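Local coordinates for protein iron aquisition yersiniabactin synthesis enzyme, YbtT (Escherichia coli, PDB 6BA9) that acts as a low-specificity type II thioesterase that maintains production of the metallophore yersiniabactin in pathogenic enterobacteria, at residues L102-G107 with P185-A190; Q128-D133 with A171-H176. The protein carries 1 engineered substitution. One frame throughout, in Å; residues are numbered along the deposited sequence.

Contact 1 (L102-G107 with P185-A190); sequences LLEQRG and PLRTPA
The flat carboxylate of E104 is gripped at both oxygens by R187 and T188, whose donors all lie somewhat off its plane. On the syn side of E104 OE2 the amide of R187 arrives, R187 N standing 2.8 Å from that oxygen in a nearly straight bond (N-H...O 171°). E104 OE1 takes two donors from T188 over one and the same face: the hydroxyl comes from the anti side, with 2.7 Å between T188 OG1 and E104 OE1, while T188 N sits above the plane, 50° out of it and 3.0 Å from E104 OE1. The other flat group, the R187 guanidinium, has P185 O over one face, 3.4 Å above its plane and offset toward the rim.

E104 reaches the loop because its CG is anti to the backbone N (chi1 -173°) and the chain beyond is extended, carrying the carboxylate well clear of the helix. A water donates to E104 OE2 at 3.1 Å and to P185 O at 2.9 Å, so each carboxylate oxygen accepts two hydrogen bonds. This supply of donors would favour the ionised acid. R187 adds a weaker attraction at most, since R187 NH1 remains 4.8 Å from E104 OE2. L186 lines the carboxylate with carbon, its CB 3.8 Å from E104 OE1, and also packs on F97 and C100 of helix 91-105.

E104 belongs to the last turn of that helix, which G107 terminates with positive phi in a Schellman motif. Its carboxylate thus ties the end of the crossover helix between parallel strands 84-89 and 112-116 to the entry of the next parallel strand, 190-195, in an alpha/beta-hydrolase fold.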
loop_
_atom_site.group_PDB
_atom_site.type_symbol
_atom_site.label_atom_id
_atom_site.label_comp_id
_atom_site.label_asym_id
_atom_site.label_seq_id
_atom_site.Cartn_x
_atom_site.Cartn_y
_atom_site.Cartn_z
ATOM N N LEU A 102 8.312 11.724 4.217
ATOM C CA LEU A 102 9.312 11.848 5.275
ATOM C C LEU A 102 10.719 11.596 4.745
ATOM O O LEU A 102 11.655 12.329 5.084
ATOM C CB LEU A 102 8.993 10.875 6.413
ATOM C CG LEU A 102 7.690 11.153 7.171
ATOM C CD1 LEU A 102 7.362 10.050 8.129
ATOM C CD2 LEU A 102 7.746 12.497 7.931
ATOM N N LEU A 103 10.908 10.570 3.919
ATOM C CA LEU A 103 12.240 10.239 3.425
ATOM C C LEU A 103 12.776 11.323 2.502
ATOM O O LEU A 103 13.966 11.676 2.564
ATOM C CB LEU A 103 12.231 8.895 2.713
ATOM C CG LEU A 103 11.953 7.725 3.639
ATOM C CD1 LEU A 103 11.920 6.473 2.799
ATOM C CD2 LEU A 103 12.987 7.597 4.744
ATOM N N GLU A 104 11.914 11.857 1.637
ATOM C CA GLU A 104 12.319 12.943 0.745
ATOM C C GLU A 104 12.726 14.171 1.547
ATOM O O GLU A 104 13.769 14.784 1.263
ATOM C CB GLU A 104 11.163 13.262 -0.220
ATOM C CG GLU A 104 11.484 14.246 -1.304
ATOM C CD GLU A 104 10.320 14.379 -2.274
ATOM O OE1 GLU A 104 9.773 13.336 -2.703
ATOM O OE2 GLU A 104 9.947 15.523 -2.552
ATOM N N GLN A 105 11.935 14.531 2.570
ATOM C CA GLN A 105 12.235 15.685 3.415
ATOM C C GLN A 105 13.560 15.512 4.137
ATOM O O GLN A 105 14.277 16.492 4.390
ATOM C CB GLN A 105 11.152 15.866 4.471
ATOM C CG GLN A 105 9.795 16.318 3.983
ATOM C CD GLN A 105 8.745 16.183 5.077
ATOM O OE1 GLN A 105 9.037 15.712 6.184
ATOM N NE2 GLN A 105 7.521 16.589 4.776
ATOM N N ARG A 106 13.876 14.289 4.540
ATOM C CA ARG A 106 15.124 14.026 5.246
ATOM C C ARG A 106 16.338 13.986 4.324
ATOM O O ARG A 106 17.452 13.757 4.813
ATOM C CB ARG A 106 15.005 12.678 5.979
ATOM C CG ARG A 106 14.030 12.700 7.147
ATOM C CD ARG A 106 13.726 11.292 7.676
ATOM N NE ARG A 106 12.579 11.326 8.587
ATOM C CZ ARG A 106 12.091 10.267 9.228
ATOM N NH1 ARG A 106 12.640 9.062 9.082
ATOM N NH2 ARG A 106 11.037 10.418 10.008
ATOM N N GLY A 107 16.160 14.167 3.013
ATOM C CA GLY A 107 17.267 14.123 2.079
ATOM C C GLY A 107 17.672 12.739 1.640
ATOM O O GLY A 107 18.804 12.544 1.187
ATOM N N PRO A 185 4.231 19.529 -2.974
ATOM C CA PRO A 185 4.139 18.281 -3.720
ATOM C C PRO A 185 5.423 17.487 -3.567
ATOM O O PRO A 185 6.501 18.029 -3.299
ATOM C CB PRO A 185 3.949 18.746 -5.167
ATOM C CG PRO A 185 4.622 20.070 -5.209
ATOM C CD PRO A 185 4.386 20.698 -3.867
ATOM N N LEU A 186 5.300 16.185 -3.722
ATOM C CA LEU A 186 6.461 15.320 -3.656
ATOM C C LEU A 186 7.177 15.320 -4.986
ATOM O O LEU A 186 6.540 15.344 -6.045
ATOM C CB LEU A 186 6.024 13.896 -3.318
ATOM C CG LEU A 186 5.490 13.666 -1.909
ATOM C CD1 LEU A 186 5.467 12.162 -1.616
ATOM C CD2 LEU A 186 6.334 14.380 -0.867
ATOM N N ARG A 187 8.505 15.321 -4.937
ATOM C CA ARG A 187 9.330 15.319 -6.133
ATOM C C ARG A 187 9.843 13.945 -6.519
ATOM O O ARG A 187 10.359 13.784 -7.632
ATOM C CB ARG A 187 10.491 16.292 -5.970
ATOM C CG ARG A 187 10.037 17.739 -6.080
ATOM C CD ARG A 187 9.761 18.353 -4.728
ATOM N NE ARG A 187 9.138 19.680 -4.840
ATOM C CZ ARG A 187 9.138 20.585 -3.865
ATOM N NH1 ARG A 187 9.749 20.327 -2.713
ATOM N NH2 ARG A 187 8.539 21.756 -4.045
ATOM N N THR A 188 9.703 12.950 -5.656
ATOM C CA THR A 188 10.104 11.602 -6.030
ATOM C C THR A 188 9.316 11.162 -7.265
ATOM O O THR A 188 8.085 11.297 -7.291
ATOM C CB THR A 188 9.803 10.651 -4.866
ATOM O OG1 THR A 188 10.632 10.965 -3.730
ATOM C CG2 THR A 188 10.043 9.188 -5.255
ATOM N N PRO A 189 9.963 10.584 -8.276
ATOM C CA PRO A 189 9.216 10.117 -9.451
ATOM C C PRO A 189 8.194 9.067 -9.054
ATOM O O PRO A 189 8.488 8.153 -8.274
ATOM C CB PRO A 189 10.306 9.519 -10.340
ATOM C CG PRO A 189 11.529 10.266 -9.954
ATOM C CD PRO A 189 11.413 10.446 -8.464
ATOM N N ALA A 190 6.994 9.205 -9.607
ATOM C CA ALA A 190 5.822 8.477 -9.155
ATOM C C ALA A 190 5.094 7.837 -10.324
ATOM O O ALA A 190 5.000 8.404 -11.422
ATOM C CB ALA A 190 4.866 9.380 -8.404
HETATM O O HOH W 1 8.231 17.581 -1.077
#

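Contact 2 (Q128-D133 with A171-H176); sequences QLSHRD and ATESYH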
loop_
_atom_site.group_PDB
_atom_site.type_symbol
_atom_site.label_atom_id
_atom_site.label_comp_id
_atom_site.label_asym_id
_atom_site.label_seq_id
_atom_site.Cartn_x
_atom_site.Cartn_y
_atom_site.Cartn_z
ATOM N N GLN A 128 -17.369 3.410 2.360
ATOM C CA GLN A 128 -16.942 3.745 3.711
ATOM C C GLN A 128 -17.518 2.719 4.675
ATOM O O GLN A 128 -18.707 2.391 4.596
ATOM C CB GLN A 128 -17.458 5.135 4.073
ATOM C CG GLN A 128 -16.888 6.239 3.242
ATOM C CD GLN A 128 -15.501 6.595 3.661
ATOM O OE1 GLN A 128 -15.222 6.756 4.858
ATOM N NE2 GLN A 128 -14.609 6.730 2.689
ATOM N N LEU A 129 -16.673 2.212 5.580
ATOM C CA LEU A 129 -17.024 1.142 6.510
ATOM C C LEU A 129 -17.070 1.538 7.980
ATOM O O LEU A 129 -17.769 0.884 8.751
ATOM C CB LEU A 129 -16.010 -0.003 6.406
ATOM C CG LEU A 129 -16.189 -0.991 5.248
ATOM C CD1 LEU A 129 -15.872 -0.331 3.925
ATOM C CD2 LEU A 129 -15.331 -2.215 5.433
ATOM N N SER A 130 -16.297 2.549 8.401
ATOM C CA SER A 130 -16.008 2.711 9.829
ATOM C C SER A 130 -17.237 3.058 10.651
ATOM O O SER A 130 -17.244 2.823 11.863
ATOM C CB SER A 130 -14.988 3.826 10.051
ATOM O OG SER A 130 -13.720 3.445 9.624
ATOM N N HIS A 131 -18.246 3.663 10.045
ATOM C CA HIS A 131 -19.439 4.072 10.763
ATOM C C HIS A 131 -20.465 2.961 10.889
ATOM O O HIS A 131 -21.555 3.195 11.424
ATOM C CB HIS A 131 -20.086 5.256 10.043
ATOM C CG HIS A 131 -20.528 4.931 8.651
ATOM N ND1 HIS A 131 -19.633 4.681 7.633
ATOM C CD2 HIS A 131 -21.763 4.803 8.109
ATOM C CE1 HIS A 131 -20.298 4.418 6.523
ATOM N NE2 HIS A 131 -21.592 4.481 6.784
ATOM N N ARG A 132 -20.170 1.762 10.396
ATOM C CA ARG A 132 -21.140 0.689 10.319
ATOM C C ARG A 132 -21.014 -0.278 11.494
ATOM O O ARG A 132 -19.928 -0.480 12.056
ATOM C CB ARG A 132 -20.978 -0.101 9.015
ATOM C CG ARG A 132 -21.018 0.765 7.795
ATOM C CD ARG A 132 -20.960 -0.080 6.527
ATOM N NE ARG A 132 -20.831 0.774 5.354
ATOM C CZ ARG A 132 -21.837 1.163 4.578
ATOM N NH1 ARG A 132 -23.084 0.768 4.824
ATOM N NH2 ARG A 132 -21.586 1.965 3.551
ATOM N N ASP A 133 -22.142 -0.880 11.863
ATOM C CA ASP A 133 -22.127 -1.932 12.871
ATOM C C ASP A 133 -21.470 -3.204 12.311
ATOM O O ASP A 133 -21.139 -3.299 11.120
ATOM C CB ASP A 133 -23.533 -2.145 13.462
ATOM C CG ASP A 133 -24.501 -2.879 12.529
ATOM O OD1 ASP A 133 -24.118 -3.333 11.433
ATOM O OD2 ASP A 133 -25.681 -3.044 12.931
ATOM N N ALA A 171 -8.116 4.012 10.209
ATOM C CA ALA A 171 -6.937 4.761 9.776
ATOM C C ALA A 171 -7.112 5.265 8.358
ATOM O O ALA A 171 -6.829 6.427 8.052
ATOM C CB ALA A 171 -5.700 3.875 9.861
ATOM N N THR A 172 -7.519 4.377 7.451
ATOM C CA THR A 172 -7.526 4.748 6.051
ATOM C C THR A 172 -8.658 5.717 5.724
ATOM O O THR A 172 -8.500 6.547 4.827
ATOM C CB THR A 172 -7.552 3.482 5.169
ATOM O OG1 THR A 172 -7.232 3.831 3.819
ATOM C CG2 THR A 172 -8.901 2.820 5.142
ATOM N N GLU A 173 -9.799 5.626 6.431
ATOM C CA GLU A 173 -10.921 6.524 6.148
ATOM C C GLU A 173 -10.760 7.892 6.807
ATOM O O GLU A 173 -11.235 8.908 6.264
ATOM C CB GLU A 173 -12.233 5.836 6.560
ATOM C CG GLU A 173 -12.535 4.649 5.672
ATOM C CD GLU A 173 -13.766 3.880 6.056
ATOM O OE1 GLU A 173 -14.432 4.218 7.066
ATOM O OE2 GLU A 173 -14.046 2.892 5.355
ATOM N N SER A 174 -10.088 7.956 7.950
ATOM C CA SER A 174 -9.900 9.227 8.640
ATOM C C SER A 174 -8.765 10.039 8.042
ATOM O O SER A 174 -8.613 11.216 8.394
ATOM C CB SER A 174 -9.669 9.003 10.134
ATOM O OG SER A 174 -8.451 8.332 10.385
ATOM N N TYR A 175 -7.988 9.441 7.143
ATOM C CA TYR A 175 -6.885 10.106 6.458
ATOM C C TYR A 175 -7.442 10.980 5.345
ATOM O O TYR A 175 -8.035 10.476 4.383
ATOM C CB TYR A 175 -5.937 9.045 5.897
ATOM C CG TYR A 175 -4.805 9.596 5.064
ATOM C CD1 TYR A 175 -4.860 9.571 3.681
ATOM C CD2 TYR A 175 -3.689 10.164 5.652
ATOM C CE1 TYR A 175 -3.834 10.062 2.918
ATOM C CE2 TYR A 175 -2.654 10.653 4.889
ATOM C CZ TYR A 175 -2.740 10.606 3.516
ATOM O OH TYR A 175 -1.733 11.082 2.701
ATOM N N HIS A 176 -7.262 12.289 5.485
ATOM C CA HIS A 176 -7.848 13.228 4.547
ATOM C C HIS A 176 -7.274 14.602 4.827
ATOM O O HIS A 176 -7.110 14.985 5.992
ATOM C CB HIS A 176 -9.371 13.278 4.709
ATOM C CG HIS A 176 -10.034 14.254 3.795
ATOM N ND1 HIS A 176 -10.460 15.498 4.220
ATOM C CD2 HIS A 176 -10.323 14.185 2.476
ATOM C CE1 HIS A 176 -11.000 16.141 3.200
ATOM N NE2 HIS A 176 -10.928 15.370 2.131
HETATM O O HOH W 2 -13.569 9.031 4.670
HETATM O O HOH W 3 -16.784 6.223 7.592
#
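A glutamate carboxylate clasping two successive backbone amides makes this contact: E173, in the last turn of helix 155-174, takes the amides of L129 and S130 in the loop before helix 134-144. With CG anti to the carbonyl carbon (chi1 -68°) and the chain extended beyond it, E173 sends its carboxylate to the turn. L129 N gives the shorter bond, 2.7 Å to E173 OE2 on its syn side (N-H...O 164°). At E173 OE1 the syn lone pair receives S130 N at 2.8 Å, whereas S130 OG, also 2.8 Å from E173 OE1, descends from above the carboxylate plane. The turn so held is a type I beta turn from L129 to R132, within the helical region between strands 112-116 and 190-195 that probably corresponds to the lid of related thioesterases. Q128 runs alongside E173 in the opposite direction, its amide turned 42° from the carboxylate. A water that donates to both Q128 OE1 and E173 O links the two residues, and Q128 NE2 is bonded to S125 O. R132 steadies the turn, gripping Q128 O side-on through NE and NH2. L129 turns its side chain onto F137 and L141 of helix 134-144.

How the contacts relate
From the N terminus the chain passes through strand 84-89 into helix 91-105, whose last turn supplies the first half of contact 1. After strand 112-116 it enters the loop 128-133, then helices 134-144 and 155-174, and contact 2 closes this inner loop of 37 intervening residues. The chain next reaches 185-190, closing contact 1 around the whole excursion, so the two contacts nest and do not cross. Contact 2 ties together the helical insertion; contact 1 anchors its return to the central sheet. Their centres lie 27 Å apart, and helix 91-105 connects them, since T172 and Y175 also pack on it.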